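Local coordinates for possible adhesin (Caldicellulosiruptor kronotskyensis, PDB 4WA0), which probably mediates attachment of the cell to cellulose as a tapirin, this chain being its C-terminal beta-helix domain, at residues A85-I95 with Y109-V117; R174-L185 with I197-S208. All coordinates share one frame; numbering follows the deposited sequence. Where two conformers were deposited one is given.

Contact 1: residues A85-I95 with Y109-V117; sequences ANRISPRSTNI and YGAGSYKFV
Strands 93-95 and 112-116 run parallel, their axes 4.7 Å apart at an angle of 16°, as successive rungs on one face of the beta-helix, and the chain before each strand turns a corner from another face. Ile-95 pairs with Tyr-114, and its N and O reach Ser-113 O and Lys-115 N in the alternating pattern of parallel strands. At the corner Ala-85 O takes two amides, Tyr-109 N and Gly-110 N, at 2.9 and 3.0 Å.

Arg-87 suits this corner because its length lets it reach along the next coil. With CG anti to the backbone N (chi1 -177°) and the chain extended to NE, its CB, CG and CD pass beside Tyr-109 O, and NH1 donates to that same Tyr-109 O at 2.9 Å, nearly in line with the C=O bond, the oxygen lying in the guanidinium plane. NH1 also bonds Pro-130 O one coil further on. A water joins Arg-91 O to Ala-111 N, bridging the loop and the neighbouring corner.

The side-chain oxygen of Asn-94 stands in for a backbone carbonyl: OD1 accepts from Ser-113 N at 2.9 Å, an almost straight bond of 168°, while Thr-93 O lies farther from that amide. Gly-112 has backbone angles that residues with side chains rarely adopt, and its CA comes to 3.3 Å from Thr-93 O in a CA-H...O contact.

Inside the coil, Ile-95 brings CD1 to the edge of the Tyr-114 ring, 3.8 Å from CD2, while its CG2 meets Phe-116 CE1; branched aliphatic and aromatic groups fill this buried interior together. Thr-93 O sits over one face of the Tyr-114 ring, offset toward its rim. The buried tyrosine hydroxyl is satisfied within its own segment, where Tyr-114 OH donates to Gly-110 O at 2.7 Å.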
loop_
_atom_site.group_PDB
_atom_site.type_symbol
_atom_site.label_atom_id
_atom_site.label_comp_id
_atom_site.label_asym_id
_atom_site.label_seq_id
_atom_site.Cartn_x
_atom_site.Cartn_y
_atom_site.Cartn_z
ATOM N N ALA A 85 -5.586 -11.052 0.904
ATOM C CA ALA A 85 -6.587 -10.405 0.001
ATOM C C ALA A 85 -7.904 -11.126 0.161
ATOM O O ALA A 85 -8.101 -12.234 -0.297
ATOM C CB ALA A 85 -6.102 -10.362 -1.401
ATOM N N ASN A 86 -8.799 -10.523 0.930
ATOM C CA ASN A 86 -10.052 -11.130 1.256
ATOM C C ASN A 86 -11.058 -11.152 0.065
ATOM O O ASN A 86 -10.911 -10.411 -0.924
ATOM C CB ASN A 86 -10.674 -10.482 2.515
ATOM C CG ASN A 86 -9.913 -10.835 3.776
ATOM O OD1 ASN A 86 -9.476 -11.991 3.950
ATOM N ND2 ASN A 86 -9.790 -9.897 4.667
ATOM N N ARG A 87 -12.086 -11.989 0.209
ATOM C CA ARG A 87 -13.002 -12.287 -0.851
ATOM C C ARG A 87 -14.436 -11.936 -0.475
ATOM O O ARG A 87 -15.012 -12.503 0.491
ATOM C CB ARG A 87 -12.935 -13.776 -1.198
ATOM C CG ARG A 87 -13.806 -14.230 -2.355
ATOM C CD ARG A 87 -13.561 -15.674 -2.706
ATOM N NE ARG A 87 -14.319 -15.990 -3.877
ATOM C CZ ARG A 87 -13.847 -16.012 -5.112
ATOM N NH1 ARG A 87 -12.562 -15.848 -5.361
ATOM N NH2 ARG A 87 -14.661 -16.300 -6.083
ATOM N N ILE A 88 -15.023 -10.988 -1.162
ATOM C CA ILE A 88 -16.503 -10.777 -1.109
ATOM C C ILE A 88 -16.972 -10.716 -2.566
ATOM O O ILE A 88 -16.706 -9.739 -3.284
ATOM C CB ILE A 88 -16.930 -9.471 -0.396
ATOM C CG1 ILE A 88 -16.372 -9.406 1.031
ATOM C CG2 ILE A 88 -18.455 -9.254 -0.512
ATOM C CD1 ILE A 88 -16.982 -10.292 2.070
ATOM N N SER A 89 -17.690 -11.737 -2.997
ATOM C CA SER A 89 -18.285 -11.723 -4.374
ATOM C C SER A 89 -19.182 -10.498 -4.597
ATOM O O SER A 89 -19.942 -10.150 -3.728
ATOM C CB SER A 89 -19.129 -12.978 -4.639
ATOM O OG SER A 89 -20.067 -12.792 -5.715
ATOM N N PRO A 90 -19.149 -9.856 -5.772
ATOM C CA PRO A 90 -18.462 -10.257 -6.993
ATOM C C PRO A 90 -17.250 -9.311 -7.244
ATOM O O PRO A 90 -16.816 -9.087 -8.392
ATOM C CB PRO A 90 -19.504 -9.913 -8.046
ATOM C CG PRO A 90 -20.080 -8.628 -7.562
ATOM C CD PRO A 90 -20.179 -8.841 -6.074
ATOM N N ARG A 91 -16.625 -8.866 -6.189
ATOM C CA ARG A 91 -15.613 -7.866 -6.318
ATOM C C ARG A 91 -14.275 -8.439 -6.783
ATOM O O ARG A 91 -13.989 -9.625 -6.630
ATOM C CB ARG A 91 -15.428 -7.108 -4.981
ATOM C CG ARG A 91 -16.554 -6.240 -4.572
ATOM C CD ARG A 91 -16.723 -5.119 -5.585
ATOM N NE ARG A 91 -17.757 -4.171 -5.195
ATOM C CZ ARG A 91 -18.521 -3.533 -6.039
ATOM N NH1 ARG A 91 -18.404 -3.794 -7.344
ATOM N NH2 ARG A 91 -19.384 -2.639 -5.588
ATOM N N SER A 92 -13.435 -7.560 -7.336
ATOM C CA SER A 92 -12.087 -7.929 -7.710
ATOM C C SER A 92 -11.057 -7.115 -6.934
ATOM O O SER A 92 -11.310 -5.964 -6.543
ATOM C CB SER A 92 -11.857 -7.723 -9.217
ATOM O OG SER A 92 -12.615 -8.659 -9.967
ATOM N N THR A 93 -9.912 -7.741 -6.713
ATOM C CA THR A 93 -8.709 -7.091 -6.170
ATOM C C THR A 93 -7.596 -7.238 -7.163
ATOM O O THR A 93 -7.039 -8.320 -7.345
ATOM C CB THR A 93 -8.315 -7.664 -4.807
ATOM O OG1 THR A 93 -9.300 -7.262 -3.866
ATOM C CG2 THR A 93 -6.988 -7.060 -4.282
ATOM N N ASN A 94 -7.300 -6.175 -7.888
ATOM C CA ASN A 94 -6.251 -6.229 -8.889
ATOM C C ASN A 94 -4.995 -5.527 -8.385
ATOM O O ASN A 94 -5.105 -4.411 -7.850
ATOM C CB ASN A 94 -6.714 -5.528 -10.108
ATOM C CG ASN A 94 -8.023 -6.141 -10.601
ATOM O OD1 ASN A 94 -8.070 -7.322 -10.861
ATOM N ND2 ASN A 94 -9.085 -5.349 -10.651
ATOM N N ILE A 95 -3.860 -6.172 -8.504
ATOM C CA ILE A 95 -2.605 -5.645 -7.941
ATOM C C ILE A 95 -1.576 -5.814 -9.009
ATOM O O ILE A 95 -1.369 -6.929 -9.451
ATOM C CB ILE A 95 -2.126 -6.326 -6.677
ATOM C CG1 ILE A 95 -3.216 -6.356 -5.587
ATOM C CG2 ILE A 95 -0.907 -5.643 -6.172
ATOM C CD1 ILE A 95 -2.803 -6.973 -4.288
ATOM N N TYR A 109 -7.398 -14.707 -1.734
ATOM C CA TYR A 109 -8.733 -15.285 -1.824
ATOM C C TYR A 109 -9.633 -14.475 -2.747
ATOM O O TYR A 109 -10.491 -15.036 -3.440
ATOM C CB TYR A 109 -9.332 -15.377 -0.431
ATOM C CG TYR A 109 -8.620 -16.384 0.483
ATOM C CD1 TYR A 109 -7.790 -17.365 -0.024
ATOM C CD2 TYR A 109 -8.655 -16.245 1.825
ATOM C CE1 TYR A 109 -7.054 -18.213 0.818
ATOM C CE2 TYR A 109 -7.974 -17.145 2.662
ATOM C CZ TYR A 109 -7.194 -18.119 2.141
ATOM O OH TYR A 109 -6.483 -18.999 2.988
ATOM N N GLY A 110 -9.488 -13.138 -2.744
ATOM C CA GLY A 110 -10.353 -12.355 -3.593
ATOM C C GLY A 110 -10.021 -12.525 -5.049
ATOM O O GLY A 110 -8.857 -12.552 -5.392
ATOM N N ALA A 111 -11.022 -12.749 -5.904
ATOM C CA ALA A 111 -10.818 -12.724 -7.335
ATOM C C ALA A 111 -10.083 -11.471 -7.782
ATOM O O ALA A 111 -10.248 -10.445 -7.173
ATOM C CB ALA A 111 -12.143 -12.778 -8.023
ATOM N N GLY A 112 -9.306 -11.574 -8.841
ATOM C CA GLY A 112 -8.562 -10.468 -9.329
ATOM C C GLY A 112 -7.361 -10.909 -10.123
ATOM O O GLY A 112 -7.035 -12.079 -10.159
ATOM N N SER A 113 -6.738 -9.918 -10.748
ATOM C CA SER A 113 -5.532 -10.115 -11.521
ATOM C C SER A 113 -4.330 -9.534 -10.703
ATOM O O SER A 113 -4.298 -8.295 -10.418
ATOM C CB SER A 113 -5.656 -9.437 -12.864
ATOM O OG SER A 113 -4.461 -9.589 -13.620
ATOM N N TYR A 114 -3.466 -10.444 -10.305
ATOM C CA TYR A 114 -2.297 -10.118 -9.502
ATOM C C TYR A 114 -1.084 -10.314 -10.376
ATOM O O TYR A 114 -0.711 -11.473 -10.685
ATOM C CB TYR A 114 -2.289 -10.965 -8.240
ATOM C CG TYR A 114 -3.519 -10.938 -7.360
ATOM C CD1 TYR A 114 -4.642 -11.742 -7.631
ATOM C CD2 TYR A 114 -3.570 -10.145 -6.228
ATOM C CE1 TYR A 114 -5.748 -11.691 -6.804
ATOM C CE2 TYR A 114 -4.657 -10.149 -5.399
ATOM C CZ TYR A 114 -5.745 -10.893 -5.692
ATOM O OH TYR A 114 -6.826 -10.833 -4.844
ATOM N N LYS A 115 -0.408 -9.215 -10.763
ATOM C CA LYS A 115 0.688 -9.275 -11.719
ATOM C C LYS A 115 1.948 -8.689 -11.081
ATOM O O LYS A 115 1.918 -7.578 -10.572
ATOM C CB LYS A 115 0.379 -8.466 -12.995
ATOM C CG LYS A 115 -0.864 -8.956 -13.699
ATOM C CD LYS A 115 -0.971 -8.211 -15.053
ATOM C CE LYS A 115 -2.207 -8.600 -15.851
ATOM N NZ LYS A 115 -3.277 -7.654 -15.409
ATOM N N PHE A 116 2.984 -9.512 -10.996
ATOM C CA PHE A 116 4.241 -9.163 -10.351
ATOM C C PHE A 116 5.370 -9.390 -11.331
ATOM O O PHE A 116 5.431 -10.425 -11.968
ATOM C CB PHE A 116 4.430 -9.976 -9.098
ATOM C CG PHE A 116 3.271 -9.817 -8.102
ATOM C CD1 PHE A 116 2.934 -8.560 -7.634
ATOM C CD2 PHE A 116 2.518 -10.908 -7.650
ATOM C CE1 PHE A 116 1.854 -8.399 -6.776
ATOM C CE2 PHE A 116 1.481 -10.763 -6.758
ATOM C CZ PHE A 116 1.137 -9.499 -6.329
ATOM N N VAL A 117 6.314 -8.474 -11.393
ATOM C CA VAL A 117 7.566 -8.754 -12.081
ATOM C C VAL A 117 8.428 -9.691 -11.267
ATOM O O VAL A 117 8.855 -10.745 -11.810
ATOM C CB VAL A 117 8.295 -7.462 -12.496
ATOM C CG1 VAL A 117 9.629 -7.787 -13.141
ATOM C CG2 VAL A 117 7.436 -6.578 -13.360
HETATM O O HOH W 1 -13.736 -11.852 -4.956
#

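Contact 2: residues R174-L185 with I197-S208; sequences RLILENGAKLYL and IQNNGGTISYSS
With CG beside its backbone N (chi1 -81°), Leu-177 spreads its two methyls over two faces of the next coil: CD1 meets Ile-197 CG2 at 3.9 Å, and CD2 meets Ile-204 CG1 at the same distance. Asn-199 turns its CG the other way, anti to N (chi1 -175°), which carries OD1 in over Leu-177 CB and forward to Gly-202 N, three residues on. That last bond, 2.8 Å long, makes an Asx motif that braces the bend between strands 197-199 and 203-205. An asparagine suits such a bend because its short amide can stand in for a backbone acceptor. Gly-202, with no side chain, lies with CA 3.2 Å from Ala-181 O.

Leu-175 O accepts from Gln-198 N and Leu-183 O from Ser-205 N, the register slipping by one between Leu-177 and Lys-182. On the outer side, Gln-198 lies extended beside Ile-176, and its OE1 accepts from Asn-200 ND2 on a lone pair.

Further along, Leu-183 CD2 lies beside Ile-204 CG2, and that same CG2 sits over the centre of the Tyr-206 ring, 3.5 Å above its plane. A water donates to Leu-183 O, bonds Ser-205 OG and lies over one face of the Tyr-184 ring.

Parallel strands paired on successive faces, with aliphatic side chains packed in rows inside, are characteristic of consecutive coils of a beta-helix.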
loop_
_atom_site.group_PDB
_atom_site.type_symbol
_atom_site.label_atom_id
_atom_site.label_comp_id
_atom_site.label_asym_id
_atom_site.label_seq_id
_atom_site.Cartn_x
_atom_site.Cartn_y
_atom_site.Cartn_z
ATOM N N ARG A 174 -5.000 -24.348 -12.181
ATOM C CA ARG A 174 -3.985 -24.565 -13.231
ATOM C C ARG A 174 -2.753 -23.766 -12.916
ATOM O O ARG A 174 -2.850 -22.694 -12.293
ATOM C CB ARG A 174 -4.438 -24.080 -14.621
ATOM C CG ARG A 174 -5.453 -24.972 -15.316
ATOM C CD ARG A 174 -5.659 -24.452 -16.752
ATOM N NE ARG A 174 -6.203 -23.093 -16.771
ATOM C CZ ARG A 174 -6.267 -22.303 -17.838
ATOM N NH1 ARG A 174 -5.831 -22.732 -19.035
ATOM N NH2 ARG A 174 -6.786 -21.070 -17.705
ATOM N N LEU A 175 -1.624 -24.334 -13.324
ATOM C CA LEU A 175 -0.355 -23.600 -13.343
ATOM C C LEU A 175 0.080 -23.643 -14.811
ATOM O O LEU A 175 0.167 -24.758 -15.400
ATOM C CB LEU A 175 0.709 -24.151 -12.404
ATOM C CG LEU A 175 2.135 -23.602 -12.668
ATOM C CD1 LEU A 175 2.202 -22.232 -12.142
ATOM C CD2 LEU A 175 3.152 -24.428 -11.895
ATOM N N ILE A 176 0.303 -22.452 -15.406
ATOM C CA ILE A 176 0.636 -22.329 -16.817
ATOM C C ILE A 176 2.051 -21.827 -16.990
ATOM O O ILE A 176 2.412 -20.779 -16.382
ATOM C CB ILE A 176 -0.348 -21.380 -17.500
ATOM C CG1 ILE A 176 -1.773 -21.893 -17.293
ATOM C CG2 ILE A 176 0.032 -21.224 -18.986
ATOM C CD1 ILE A 176 -2.806 -20.824 -17.013
ATOM N N LEU A 177 2.876 -22.559 -17.756
ATOM C CA LEU A 177 4.213 -22.068 -18.112
ATOM C C LEU A 177 4.207 -21.609 -19.561
ATOM O O LEU A 177 3.750 -22.329 -20.442
ATOM C CB LEU A 177 5.284 -23.101 -17.991
ATOM C CG LEU A 177 5.890 -23.402 -16.640
ATOM C CD1 LEU A 177 4.890 -24.156 -15.802
ATOM C CD2 LEU A 177 7.203 -24.165 -16.708
ATOM N N GLU A 178 4.593 -20.342 -19.796
ATOM C CA GLU A 178 4.766 -19.896 -21.184
ATOM C C GLU A 178 6.145 -20.299 -21.665
ATOM O O GLU A 178 7.014 -20.792 -20.914
ATOM C CB GLU A 178 4.613 -18.390 -21.302
ATOM C CG GLU A 178 3.233 -17.906 -20.922
ATOM C CD GLU A 178 3.061 -16.386 -21.173
ATOM O OE1 GLU A 178 4.084 -15.615 -21.345
ATOM O OE2 GLU A 178 1.864 -16.017 -21.192
ATOM N N ASN A 179 6.383 -20.066 -22.958
ATOM C CA ASN A 179 7.663 -20.465 -23.585
ATOM C C ASN A 179 8.893 -19.953 -22.835
ATOM O O ASN A 179 8.994 -18.768 -22.545
ATOM C CB ASN A 179 7.654 -19.880 -25.006
ATOM C CG ASN A 179 8.803 -20.344 -25.851
ATOM O OD1 ASN A 179 9.871 -19.719 -25.860
ATOM N ND2 ASN A 179 8.602 -21.410 -26.562
ATOM N N GLY A 180 9.830 -20.834 -22.541
ATOM C CA GLY A 180 11.091 -20.509 -21.880
ATOM C C GLY A 180 11.010 -20.230 -20.414
ATOM O O GLY A 180 12.067 -20.028 -19.761
ATOM N N ALA A 181 9.783 -20.319 -19.848
ATOM C CA ALA A 181 9.677 -20.152 -18.393
ATOM C C ALA A 181 10.391 -21.374 -17.749
ATOM O O ALA A 181 10.422 -22.515 -18.332
ATOM C CB ALA A 181 8.225 -20.096 -17.967
ATOM N N LYS A 182 10.997 -21.164 -16.592
ATOM C CA LYS A 182 11.760 -22.195 -15.895
ATOM C C LYS A 182 11.180 -22.306 -14.485
ATOM O O LYS A 182 11.246 -21.294 -13.707
ATOM C CB LYS A 182 13.225 -21.753 -15.748
ATOM C CG LYS A 182 13.846 -21.550 -17.134
ATOM C CD LYS A 182 15.245 -20.953 -17.177
ATOM C CE LYS A 182 15.298 -19.529 -16.631
ATOM N NZ LYS A 182 14.444 -18.626 -17.469
ATOM N N LEU A 183 10.609 -23.464 -14.140
ATOM C CA LEU A 183 10.133 -23.730 -12.783
ATOM C C LEU A 183 11.084 -24.711 -12.083
ATOM O O LEU A 183 11.375 -25.791 -12.622
ATOM C CB LEU A 183 8.762 -24.353 -12.789
ATOM C CG LEU A 183 8.074 -24.744 -11.459
ATOM C CD1 LEU A 183 7.992 -23.561 -10.532
ATOM C CD2 LEU A 183 6.734 -25.404 -11.775
ATOM N N TYR A 184 11.511 -24.340 -10.891
ATOM C CA TYR A 184 12.400 -25.169 -10.067
ATOM C C TYR A 184 11.690 -25.500 -8.791
ATOM O O TYR A 184 11.259 -24.584 -8.105
ATOM C CB TYR A 184 13.727 -24.496 -9.721
ATOM C CG TYR A 184 14.587 -23.966 -10.883
ATOM C CD1 TYR A 184 14.352 -22.723 -11.438
ATOM C CD2 TYR A 184 15.702 -24.667 -11.321
ATOM C CE1 TYR A 184 15.178 -22.229 -12.470
ATOM C CE2 TYR A 184 16.494 -24.196 -12.336
ATOM C CZ TYR A 184 16.237 -22.957 -12.890
ATOM O OH TYR A 184 17.067 -22.451 -13.858
ATOM N N LEU A 185 11.518 -26.811 -8.501
ATOM C CA LEU A 185 10.842 -27.240 -7.309
ATOM C C LEU A 185 11.796 -28.069 -6.529
ATOM O O LEU A 185 12.457 -28.941 -7.110
ATOM C CB LEU A 185 9.590 -28.067 -7.719
ATOM C CG LEU A 185 8.545 -27.285 -8.489
ATOM C CD1 LEU A 185 7.457 -28.227 -8.891
ATOM C CD2 LEU A 185 8.016 -26.155 -7.615
ATOM N N ILE A 197 -0.615 -28.866 -14.535
ATOM C CA ILE A 197 0.391 -27.968 -15.067
ATOM C C ILE A 197 0.217 -28.014 -16.576
ATOM O O ILE A 197 0.155 -29.113 -17.156
ATOM C CB ILE A 197 1.814 -28.362 -14.636
ATOM C CG1 ILE A 197 1.977 -28.316 -13.118
ATOM C CG2 ILE A 197 2.834 -27.433 -15.345
ATOM C CD1 ILE A 197 3.287 -28.896 -12.673
ATOM N N GLN A 198 0.139 -26.843 -17.201
ATOM C CA GLN A 198 0.102 -26.699 -18.650
ATOM C C GLN A 198 1.395 -26.049 -19.096
ATOM O O GLN A 198 1.553 -24.842 -18.914
ATOM C CB GLN A 198 -1.052 -25.787 -18.979
ATOM C CG GLN A 198 -1.444 -25.661 -20.434
ATOM C CD GLN A 198 -2.456 -24.561 -20.579
ATOM O OE1 GLN A 198 -2.164 -23.512 -21.199
ATOM N NE2 GLN A 198 -3.624 -24.729 -19.898
ATOM N N ASN A 199 2.294 -26.838 -19.665
ATOM C CA ASN A 199 3.672 -26.417 -19.949
ATOM C C ASN A 199 3.746 -26.153 -21.416
ATOM O O ASN A 199 3.857 -27.112 -22.231
ATOM C CB ASN A 199 4.663 -27.492 -19.552
ATOM C CG ASN A 199 6.106 -27.040 -19.727
ATOM O OD1 ASN A 199 6.331 -25.873 -20.060
ATOM N ND2 ASN A 199 7.075 -27.925 -19.441
ATOM N N ASN A 200 3.699 -24.874 -21.757
ATOM C CA ASN A 200 3.720 -24.438 -23.182
ATOM C C ASN A 200 5.118 -24.043 -23.620
ATOM O O ASN A 200 5.376 -22.868 -23.959
ATOM C CB ASN A 200 2.744 -23.303 -23.367
ATOM C CG ASN A 200 1.320 -23.703 -23.082
ATOM O OD1 ASN A 200 0.883 -24.825 -23.361
ATOM N ND2 ASN A 200 0.590 -22.799 -22.440
ATOM N N GLY A 201 6.032 -25.004 -23.632
ATOM C CA GLY A 201 7.407 -24.764 -24.043
ATOM C C GLY A 201 8.362 -24.209 -22.989
ATOM O O GLY A 201 9.407 -23.622 -23.337
ATOM N N GLY A 202 8.012 -24.362 -21.708
ATOM C CA GLY A 202 8.913 -24.067 -20.629
ATOM C C GLY A 202 9.576 -25.319 -20.103
ATOM O O GLY A 202 9.578 -26.405 -20.775
ATOM N N THR A 203 10.216 -25.240 -18.948
ATOM C CA THR A 203 10.913 -26.403 -18.376
ATOM C C THR A 203 10.653 -26.487 -16.890
ATOM O O THR A 203 10.706 -25.427 -16.229
ATOM C CB THR A 203 12.451 -26.299 -18.592
ATOM O OG1 THR A 203 12.684 -25.924 -19.944
ATOM C CG2 THR A 203 13.174 -27.541 -18.281
ATOM N N ILE A 204 10.347 -27.706 -16.383
ATOM C CA ILE A 204 10.120 -27.939 -14.962
ATOM C C ILE A 204 11.232 -28.808 -14.455
ATOM O O ILE A 204 11.400 -29.924 -14.999
ATOM C CB ILE A 204 8.758 -28.625 -14.709
ATOM C CG1 ILE A 204 7.676 -27.837 -15.411
ATOM C CG2 ILE A 204 8.520 -28.705 -13.206
ATOM C CD1 ILE A 204 6.333 -28.499 -15.529
ATOM N N SER A 205 11.921 -28.404 -13.378
ATOM C CA SER A 205 12.987 -29.188 -12.770
ATOM C C SER A 205 12.426 -29.589 -11.433
ATOM O O SER A 205 12.326 -28.743 -10.512
ATOM C CB SER A 205 14.280 -28.406 -12.588
ATOM O OG SER A 205 14.764 -27.952 -13.866
ATOM N N TYR A 206 12.018 -30.855 -11.339
ATOM C CA TYR A 206 11.430 -31.383 -10.085
ATOM C C TYR A 206 12.475 -31.873 -9.154
ATOM O O TYR A 206 13.474 -32.438 -9.606
ATOM C CB TYR A 206 10.467 -32.495 -10.382
ATOM C CG TYR A 206 9.233 -32.186 -11.223
ATOM C CD1 TYR A 206 8.105 -31.621 -10.641
ATOM C CD2 TYR A 206 9.135 -32.592 -12.568
ATOM C CE1 TYR A 206 6.970 -31.403 -11.374
ATOM C CE2 TYR A 206 7.957 -32.404 -13.289
ATOM C CZ TYR A 206 6.877 -31.811 -12.659
ATOM O OH TYR A 206 5.703 -31.548 -13.309
ATOM N N SER A 207 12.330 -31.695 -7.835
ATOM C CA SER A 207 13.343 -32.121 -6.853
ATOM C C SER A 207 14.748 -31.720 -7.299
ATOM O O SER A 207 15.675 -32.558 -7.417
ATOM C CB SER A 207 13.258 -33.616 -6.565
ATOM O OG SER A 207 12.019 -33.868 -5.890
ATOM N N SER A 208 14.866 -30.410 -7.518
ATOM C CA SER A 208 16.001 -29.765 -8.177
ATOM C C SER A 208 16.872 -29.254 -7.082
ATOM O O SER A 208 16.407 -28.946 -5.981
ATOM C CB SER A 208 15.435 -28.575 -9.073
ATOM O OG SER A 208 16.487 -27.815 -9.564
HETATM O O HOH W 2 13.531 -25.441 -14.512
#

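In the fold
From the N terminus, the chain winds through several coils before contact 1, where 109-117 returns beside 85-95 after 13 intervening residues, mostly strand: one full turn of the beta-helix. The winding continues, and strand 112-116 is followed in its sheet by 132-136, 153-156 and then 174-177. Contact 2 opens there and closes when 197-208 returns after a connection containing helix 191-195. The two loops are thus in series, neither nesting nor crossing. The centres of contact 1 and contact 2 lie about 24 Å apart, and the two do not touch. Contact 1 joins neighbouring coils in the body of the solenoid; contact 2 adds 197-199 and 203-205, outermost strands on two faces, at one end.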